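Local coordinates for protein protease (Helicobacter pylori, PDB 5EUF) that is a zinc-dependent peptidase of the M16 family that probably cleaves the cytoplasmic domain of human junctional adhesion molecule A, compromising the gastric epithelial barrier, at residues Val11-Gly16 with Leu208-Phe213; Phe151-Val156 with Arg238-His243. All blocks are in the same frame, centred on the assembly; numbering follows the deposited sequence.

How the interactions relate
Interactions 1 and 2 lie on opposite sides of the centre of the chain. Their own centres are 44 Å apart, and their nearest atoms about 28 Å. They share no helix or strand. Interaction 1 sits at the margin of the six-stranded mixed sheet, where the turn after an outermost strand, 9-12, meets helix 202-213. Interaction 2 sets the end of helix 142-154 against strand 238-243 of the five-stranded sheet. Along the chain the segments alternate: 11-16, 151-156, 208-213, 238-243. Helix 202-213 and strand 238-243 are consecutive elements, so the chain goes from the helix beside the first sheet into the second sheet. Only interaction 2 touches the second subunit.

Interaction 1: Val11-Gly16 with Leu208-Phe213; sequences VTLKNG and LTKKHF
Segment 11-16 leaves strand 9-12 at T12 and folds into a type I beta turn from L13 to G16. The turn closes with G16 N donating to L13 O. It belongs to the connection to the antiparallel strand 18-23, with V11 paired to V19. Segment 208-213 is helical, on helix 202-213. The backbones are closest at L13 and K210, with CA atoms 7.3 Å apart.

L13 supplies most of the apolar contact, and its two methyls part over the helix. CD1 reaches K210 CG at 4.0 Å. CD2 points between T209 CG2 and F213 CB, and lies 4.1 Å from the latter. The K210 side chain starts beside its own backbone N and then runs extended across L13. This brings K210 CE within 4.3 Å of V11 CG1. The F213 ring leads away from the turn, so F213 meets L13 by its CB and backbone.

N15 makes the polar contact. Its CG takes the crowded position, flanked by both the backbone N and C (chi1 50°), and the amide is directed at the helix. N15 ND2 donates to F213 O at 2.7 Å, with a bent N-H...O angle of 132°. The acceptor lies near the amide plane of N15, and the donor lies in the carbonyl plane of F213. ND2 also bonds L216 O, while OD1 takes the backbone N of L17 in an Asx turn. The backbone O of N15 accepts from N218 ND2.

With both ends of its buried amide bonded, N15 is fixed in rotation. One side chain thus ties the hairpin turn to the backbone at F213 and to the loop that follows, beside the apolar packing of L13.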
ATOM      1  N   VAL B  11      -4.505  21.376 -31.785  1.00 49.85           N
ATOM      2  CA  VAL B  11      -5.463  20.685 -32.635  1.00 46.92           C
ATOM      3  C   VAL B  11      -5.716  19.283 -32.089  1.00 49.75           C
ATOM      4  O   VAL B  11      -4.774  18.541 -31.806  1.00 41.27           O
ATOM      5  CB  VAL B  11      -4.972  20.592 -34.099  1.00 48.22           C
ATOM      6  CG1 VAL B  11      -5.745  19.528 -34.863  1.00 46.33           C
ATOM      7  CG2 VAL B  11      -5.089  21.943 -34.791  1.00 54.10           C
ATOM      8  N   THR B  12      -6.987  18.934 -31.922  1.00 54.99           N
ATOM      9  CA  THR B  12      -7.357  17.589 -31.503  1.00 46.08           C
ATOM     10  C   THR B  12      -7.798  16.769 -32.709  1.00 42.16           C
ATOM     11  O   THR B  12      -8.619  17.218 -33.507  1.00 39.59           O
ATOM     12  CB  THR B  12      -8.479  17.606 -30.453  1.00 46.39           C
ATOM     13  OG1 THR B  12      -8.039  18.324 -29.292  1.00 49.73           O
ATOM     14  CG2 THR B  12      -8.855  16.185 -30.052  1.00 43.61           C
ATOM     15  N   LEU B  13      -7.241  15.570 -32.837  1.00 49.34           N
ATOM     16  CA  LEU B  13      -7.532  14.699 -33.972  1.00 43.51           C
ATOM     17  C   LEU B  13      -8.805  13.894 -33.737  1.00 46.88           C
ATOM     18  O   LEU B  13      -9.388  13.942 -32.652  1.00 54.73           O
ATOM     19  CB  LEU B  13      -6.350  13.767 -34.242  1.00 26.01           C
ATOM     20  CG  LEU B  13      -5.284  14.245 -35.234  1.00 31.94           C
ATOM     21  CD1 LEU B  13      -5.009  15.739 -35.109  1.00 32.49           C
ATOM     22  CD2 LEU B  13      -3.998  13.451 -35.048  1.00 25.20           C
ATOM     23  N   LYS B  14      -9.232  13.151 -34.754  1.00 49.37           N
ATOM     24  CA  LYS B  14     -10.499  12.425 -34.694  1.00 56.67           C
ATOM     25  C   LYS B  14     -10.444  11.234 -33.742  1.00 52.75           C
ATOM     26  O   LYS B  14     -11.470  10.621 -33.445  1.00 59.23           O
ATOM     27  CB  LYS B  14     -10.915  11.952 -36.091  1.00 64.52           C
ATOM     28  CG  LYS B  14     -10.054  10.838 -36.670  1.00 65.71           C
ATOM     29  CD  LYS B  14     -10.628  10.343 -37.992  1.00 67.67           C
ATOM     30  CE  LYS B  14      -9.869   9.133 -38.515  1.00 71.24           C
ATOM     31  NZ  LYS B  14     -10.462   8.611 -39.779  1.00 67.33           N
ATOM     32  N   ASN B  15      -9.247  10.908 -33.269  1.00 47.24           N
ATOM     33  CA  ASN B  15      -9.077   9.808 -32.329  1.00 42.08           C
ATOM     34  C   ASN B  15      -8.784  10.308 -30.920  1.00 40.69           C
ATOM     35  O   ASN B  15      -8.461   9.523 -30.028  1.00 46.31           O
ATOM     36  CB  ASN B  15      -7.963   8.874 -32.800  1.00 30.11           C
ATOM     37  CG  ASN B  15      -6.695   9.615 -33.157  1.00 32.21           C
ATOM     38  OD1 ASN B  15      -6.528  10.783 -32.810  1.00 27.71           O
ATOM     39  ND2 ASN B  15      -5.792   8.940 -33.856  1.00 47.45           N
ATOM     40  N   GLY B  16      -8.892  11.620 -30.729  1.00 31.86           N
ATOM     41  CA  GLY B  16      -8.699  12.219 -29.422  1.00 26.38           C
ATOM     42  C   GLY B  16      -7.267  12.620 -29.122  1.00 33.27           C
ATOM     43  O   GLY B  16      -6.978  13.159 -28.054  1.00 40.40           O
ATOM     44  N   LEU B 208       1.590  16.850 -40.799  1.00 33.47           N
ATOM     45  CA  LEU B 208       2.507  15.721 -40.692  1.00 33.98           C
ATOM     46  C   LEU B 208       2.095  14.792 -39.556  1.00 32.54           C
ATOM     47  O   LEU B 208       2.260  13.577 -39.646  1.00 37.47           O
ATOM     48  CB  LEU B 208       3.945  16.205 -40.492  1.00 30.33           C
ATOM     49  CG  LEU B 208       4.851  16.097 -41.723  1.00 33.32           C
ATOM     50  CD1 LEU B 208       4.240  16.820 -42.912  1.00 34.18           C
ATOM     51  CD2 LEU B 208       6.240  16.635 -41.422  1.00 38.48           C
ATOM     52  N   THR B 209       1.558  15.368 -38.487  1.00 31.83           N
ATOM     53  CA  THR B 209       1.042  14.567 -37.386  1.00 29.54           C
ATOM     54  C   THR B 209      -0.250  13.876 -37.814  1.00 42.82           C
ATOM     55  O   THR B 209      -0.461  12.698 -37.522  1.00 49.65           O
ATOM     56  CB  THR B 209       0.796  15.416 -36.132  1.00 24.35           C
ATOM     57  OG1 THR B 209       2.050  15.900 -35.637  1.00 33.46           O
ATOM     58  CG2 THR B 209       0.128  14.587 -35.053  1.00 25.88           C
ATOM     59  N   LYS B 210      -1.106  14.614 -38.517  1.00 44.13           N
ATOM     60  CA  LYS B 210      -2.320  14.041 -39.088  1.00 28.08           C
ATOM     61  C   LYS B 210      -1.973  12.906 -40.037  1.00 34.86           C
ATOM     62  O   LYS B 210      -2.704  11.924 -40.142  1.00 47.57           O
ATOM     63  CB  LYS B 210      -3.137  15.103 -39.828  1.00 29.32           C
ATOM     64  CG  LYS B 210      -3.903  16.058 -38.929  1.00 53.79           C
ATOM     65  CD  LYS B 210      -4.751  17.012 -39.760  1.00 54.70           C
ATOM     66  CE  LYS B 210      -5.505  17.997 -38.880  1.00 62.70           C
ATOM     67  NZ  LYS B 210      -6.374  18.907 -39.678  1.00 64.75           N
ATOM     68  N   LYS B 211      -0.849  13.048 -40.728  1.00 46.06           N
ATOM     69  CA  LYS B 211      -0.391  12.026 -41.658  1.00 29.81           C
ATOM     70  C   LYS B 211      -0.112  10.704 -40.946  1.00 40.75           C
ATOM     71  O   LYS B 211      -0.488   9.639 -41.434  1.00 50.65           O
ATOM     72  CB  LYS B 211       0.863  12.500 -42.399  1.00 30.18           C
ATOM     73  CG  LYS B 211       1.520  11.424 -43.250  1.00 35.32           C
ATOM     74  CD  LYS B 211       2.643  11.980 -44.109  1.00 34.98           C
ATOM     75  CE  LYS B 211       3.224  10.904 -45.017  1.00 37.76           C
ATOM     76  NZ  LYS B 211       4.292  11.431 -45.917  1.00 50.43           N
ATOM     77  N   HIS B 212       0.526  10.771 -39.783  1.00 34.34           N
ATOM     78  CA  HIS B 212       0.988   9.559 -39.114  1.00 36.81           C
ATOM     79  C   HIS B 212       0.093   9.088 -37.968  1.00 39.23           C
ATOM     80  O   HIS B 212       0.153   7.924 -37.575  1.00 40.58           O
ATOM     81  CB  HIS B 212       2.411   9.766 -38.591  1.00 26.19           C
ATOM     82  CG  HIS B 212       3.419  10.014 -39.669  1.00 27.05           C
ATOM     83  ND1 HIS B 212       3.758  11.281 -40.093  1.00 40.11           N
ATOM     84  CD2 HIS B 212       4.154   9.157 -40.415  1.00 29.74           C
ATOM     85  CE1 HIS B 212       4.665  11.194 -41.050  1.00 35.85           C
ATOM     86  NE2 HIS B 212       4.922   9.916 -41.265  1.00 33.75           N
ATOM     87  N   PHE B 213      -0.741   9.974 -37.438  1.00 25.93           N
ATOM     88  CA  PHE B 213      -1.465   9.651 -36.214  1.00 29.11           C
ATOM     89  C   PHE B 213      -2.990   9.641 -36.340  1.00 31.54           C
ATOM     90  O   PHE B 213      -3.670   9.009 -35.534  1.00 52.02           O
ATOM     91  CB  PHE B 213      -1.054  10.627 -35.106  1.00 37.94           C
ATOM     92  CG  PHE B 213       0.386  10.504 -34.695  1.00 36.64           C
ATOM     93  CD1 PHE B 213       0.756   9.651 -33.667  1.00 36.91           C
ATOM     94  CD2 PHE B 213       1.371  11.233 -35.339  1.00 33.31           C
ATOM     95  CE1 PHE B 213       2.081   9.531 -33.285  1.00 29.66           C
ATOM     96  CE2 PHE B 213       2.698  11.119 -34.962  1.00 36.27           C
ATOM     97  CZ  PHE B 213       3.053  10.265 -33.932  1.00 31.02           C
TER

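Interaction 2: Phe151-Val156 with Arg238-His243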
ATOM      1  N   PHE B 151       8.203   7.602   0.386  1.00 13.86           N
ATOM      2  CA  PHE B 151       6.860   7.597  -0.177  1.00 28.92           C
ATOM      3  C   PHE B 151       6.018   6.455   0.389  1.00 24.70           C
ATOM      4  O   PHE B 151       4.794   6.560   0.462  1.00 30.00           O
ATOM      5  CB  PHE B 151       6.921   7.525  -1.704  1.00 15.66           C
ATOM      6  CG  PHE B 151       7.237   8.842  -2.354  1.00 18.81           C
ATOM      7  CD1 PHE B 151       6.239   9.778  -2.574  1.00 18.66           C
ATOM      8  CD2 PHE B 151       8.533   9.152  -2.737  1.00 36.12           C
ATOM      9  CE1 PHE B 151       6.526  10.996  -3.169  1.00 22.00           C
ATOM     10  CE2 PHE B 151       8.827  10.371  -3.333  1.00 21.30           C
ATOM     11  CZ  PHE B 151       7.823  11.292  -3.549  1.00 18.81           C
ATOM     12  N   ASN B 152       6.674   5.374   0.800  1.00 15.59           N
ATOM     13  CA  ASN B 152       5.991   4.300   1.517  1.00 25.10           C
ATOM     14  C   ASN B 152       5.387   4.807   2.821  1.00 28.73           C
ATOM     15  O   ASN B 152       4.321   4.356   3.245  1.00 15.20           O
ATOM     16  CB  ASN B 152       6.947   3.142   1.819  1.00 26.80           C
ATOM     17  CG  ASN B 152       7.418   2.428   0.572  1.00 32.29           C
ATOM     18  OD1 ASN B 152       8.467   1.780   0.576  1.00 26.37           O
ATOM     19  ND2 ASN B 152       6.646   2.538  -0.503  1.00 30.76           N
ATOM     20  N   THR B 153       6.082   5.749   3.452  1.00 14.96           N
ATOM     21  CA  THR B 153       5.675   6.271   4.750  1.00 27.63           C
ATOM     22  C   THR B 153       4.678   7.419   4.612  1.00 33.07           C
ATOM     23  O   THR B 153       3.646   7.438   5.286  1.00 41.79           O
ATOM     24  CB  THR B 153       6.895   6.760   5.559  1.00 19.18           C
ATOM     25  OG1 THR B 153       7.921   5.762   5.532  1.00 16.83           O
ATOM     26  CG2 THR B 153       6.507   7.047   7.002  1.00 16.17           C
ATOM     27  N   ALA B 154       4.996   8.367   3.736  1.00 24.81           N
ATOM     28  CA  ALA B 154       4.195   9.575   3.571  1.00 26.06           C
ATOM     29  C   ALA B 154       2.801   9.274   3.031  1.00 21.66           C
ATOM     30  O   ALA B 154       1.823   9.908   3.430  1.00 14.09           O
ATOM     31  CB  ALA B 154       4.914  10.557   2.655  1.00 24.94           C
ATOM     32  N   TYR B 155       2.722   8.314   2.115  1.00 18.41           N
ATOM     33  CA  TYR B 155       1.448   7.900   1.535  1.00 18.52           C
ATOM     34  C   TYR B 155       1.123   6.465   1.932  1.00 26.17           C
ATOM     35  O   TYR B 155       2.006   5.607   1.984  1.00 43.05           O
ATOM     36  CB  TYR B 155       1.471   8.024   0.012  1.00 16.87           C
ATOM     37  CG  TYR B 155       1.632   9.434  -0.516  1.00 27.96           C
ATOM     38  CD1 TYR B 155       0.526  10.253  -0.720  1.00 21.48           C
ATOM     39  CD2 TYR B 155       2.887   9.938  -0.834  1.00 19.71           C
ATOM     40  CE1 TYR B 155       0.663  11.536  -1.214  1.00 12.84           C
ATOM     41  CE2 TYR B 155       3.035  11.222  -1.331  1.00 15.04           C
ATOM     42  CZ  TYR B 155       1.920  12.015  -1.519  1.00 17.52           C
ATOM     43  OH  TYR B 155       2.065  13.293  -2.012  1.00 31.27           O
ATOM     44  N   VAL B 156      -0.148   6.205   2.202  1.00 24.88           N
ATOM     45  CA  VAL B 156      -0.573   4.901   2.693  1.00 22.66           C
ATOM     46  C   VAL B 156      -1.506   4.215   1.700  1.00 16.54           C
ATOM     47  O   VAL B 156      -1.481   2.995   1.539  1.00 25.20           O
ATOM     48  CB  VAL B 156      -1.280   5.035   4.057  1.00 20.45           C
ATOM     49  CG1 VAL B 156      -1.771   3.686   4.550  1.00 21.03           C
ATOM     50  CG2 VAL B 156      -0.343   5.668   5.073  1.00 18.01           C
ATOM     51  N   ARG B 238       4.554  11.102  10.708  1.00 22.02           N
ATOM     52  CA  ARG B 238       4.898   9.723  10.375  1.00 24.35           C
ATOM     53  C   ARG B 238       6.408   9.575  10.248  1.00 25.03           C
ATOM     54  O   ARG B 238       7.053  10.353   9.548  1.00 34.16           O
ATOM     55  CB  ARG B 238       4.209   9.290   9.077  1.00 16.59           C
ATOM     56  CG  ARG B 238       2.696   9.438   9.104  1.00 26.41           C
ATOM     57  CD  ARG B 238       2.065   9.136   7.753  1.00 16.02           C
ATOM     58  NE  ARG B 238       0.629   9.408   7.765  1.00 31.45           N
ATOM     59  CZ  ARG B 238      -0.163   9.316   6.702  1.00 35.56           C
ATOM     60  NH1 ARG B 238       0.335   8.958   5.527  1.00 43.23           N
ATOM     61  NH2 ARG B 238      -1.457   9.586   6.812  1.00 42.38           N
ATOM     62  N   THR B 239       6.978   8.593  10.941  1.00 29.51           N
ATOM     63  CA  THR B 239       8.417   8.351  10.858  1.00 29.94           C
ATOM     64  C   THR B 239       8.753   6.898  10.539  1.00 30.43           C
ATOM     65  O   THR B 239       7.941   5.991  10.738  1.00 31.84           O
ATOM     66  CB  THR B 239       9.148   8.726  12.166  1.00 25.06           C
ATOM     67  OG1 THR B 239       8.853   7.754  13.179  1.00 33.70           O
ATOM     68  CG2 THR B 239       8.746  10.112  12.642  1.00 30.05           C
ATOM     69  N   ALA B 240       9.972   6.697  10.054  1.00 18.80           N
ATOM     70  CA  ALA B 240      10.485   5.377   9.732  1.00 19.22           C
ATOM     71  C   ALA B 240      12.007   5.417   9.696  1.00 19.87           C
ATOM     72  O   ALA B 240      12.600   6.319   9.107  1.00 20.06           O
ATOM     73  CB  ALA B 240       9.930   4.900   8.404  1.00 18.44           C
ATOM     74  N   VAL B 241      12.640   4.445  10.340  1.00 21.52           N
ATOM     75  CA  VAL B 241      14.091   4.344  10.306  1.00 22.78           C
ATOM     76  C   VAL B 241      14.502   3.206   9.386  1.00 27.41           C
ATOM     77  O   VAL B 241      13.955   2.107   9.467  1.00 48.96           O
ATOM     78  CB  VAL B 241      14.679   4.118  11.711  1.00 23.12           C
ATOM     79  CG1 VAL B 241      16.165   3.811  11.624  1.00 24.23           C
ATOM     80  CG2 VAL B 241      14.429   5.335  12.588  1.00 23.07           C
ATOM     81  N   VAL B 242      15.452   3.473   8.496  1.00 22.01           N
ATOM     82  CA  VAL B 242      15.930   2.444   7.584  1.00 40.27           C
ATOM     83  C   VAL B 242      17.408   2.131   7.806  1.00 38.33           C
ATOM     84  O   VAL B 242      18.280   2.932   7.474  1.00 44.21           O
ATOM     85  CB  VAL B 242      15.715   2.851   6.117  1.00 30.16           C
ATOM     86  CG1 VAL B 242      16.307   1.805   5.186  1.00 26.61           C
ATOM     87  CG2 VAL B 242      14.234   3.044   5.839  1.00 23.70           C
ATOM     88  N   HIS B 243      17.676   0.963   8.380  1.00 31.06           N
ATOM     89  CA  HIS B 243      19.042   0.487   8.541  1.00 31.03           C
ATOM     90  C   HIS B 243      19.471  -0.304   7.309  1.00 44.43           C
ATOM     91  O   HIS B 243      18.854  -1.310   6.961  1.00 41.80           O
ATOM     92  CB  HIS B 243      19.178  -0.374   9.798  1.00 30.01           C
ATOM     93  CG  HIS B 243      19.200   0.412  11.072  1.00 35.65           C
ATOM     94  ND1 HIS B 243      20.345   1.001  11.562  1.00 45.65           N
ATOM     95  CD2 HIS B 243      18.218   0.700  11.959  1.00 35.66           C
ATOM     96  CE1 HIS B 243      20.067   1.623  12.694  1.00 41.47           C
ATOM     97  NE2 HIS B 243      18.783   1.457  12.958  1.00 36.22           N
TER
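The side chains of T153 and R238 lie alongside and run in opposing senses, and this pairing carries much of the contact. The T153 methyl, anti to its backbone N, lies against the root of the arginine, with CG2 3.8 Å from R238 CB. The hydroxyl, beside the backbone N, faces the strand: T153 OG1 sits 3.6 Å from A240 CB, while its hydrogen-bond partner is R149 O, one turn back in the helix. R238 and A240 both point at the helix from alternate positions of the strand; T239 points away.

From CG to NE the R238 chain is extended. R238 CD passes T153 O at 3.4 Å, and that oxygen lies at the guanidinium edge, near its plane. R238 NH1 ends 2.7 Å from A154 O, but the angle is too poor for a hydrogen bond. V156 meets the arginine at a slant, its CG2 3.4 Å from R238 NH1.

The C-terminal end of helix 142-154 packs here against strand 238-243, and Y155 is the first residue to leave helical angles. Within this chain the strand is an outermost one of the five-stranded sheet, parallel to strand 412-418. In the dimer it pairs antiparallel with a strand of the second subunit, so the sheet continues across the interface, with a hydrogen bond between T239 OG1 and T239 OG1 of the second subunit.

T153 O and A154 O may partly offset the charge of R238, although A154 O also serves K257 NZ. R238 NH2 also lies close to R149 NH2 of the second subunit, a pair of like charges.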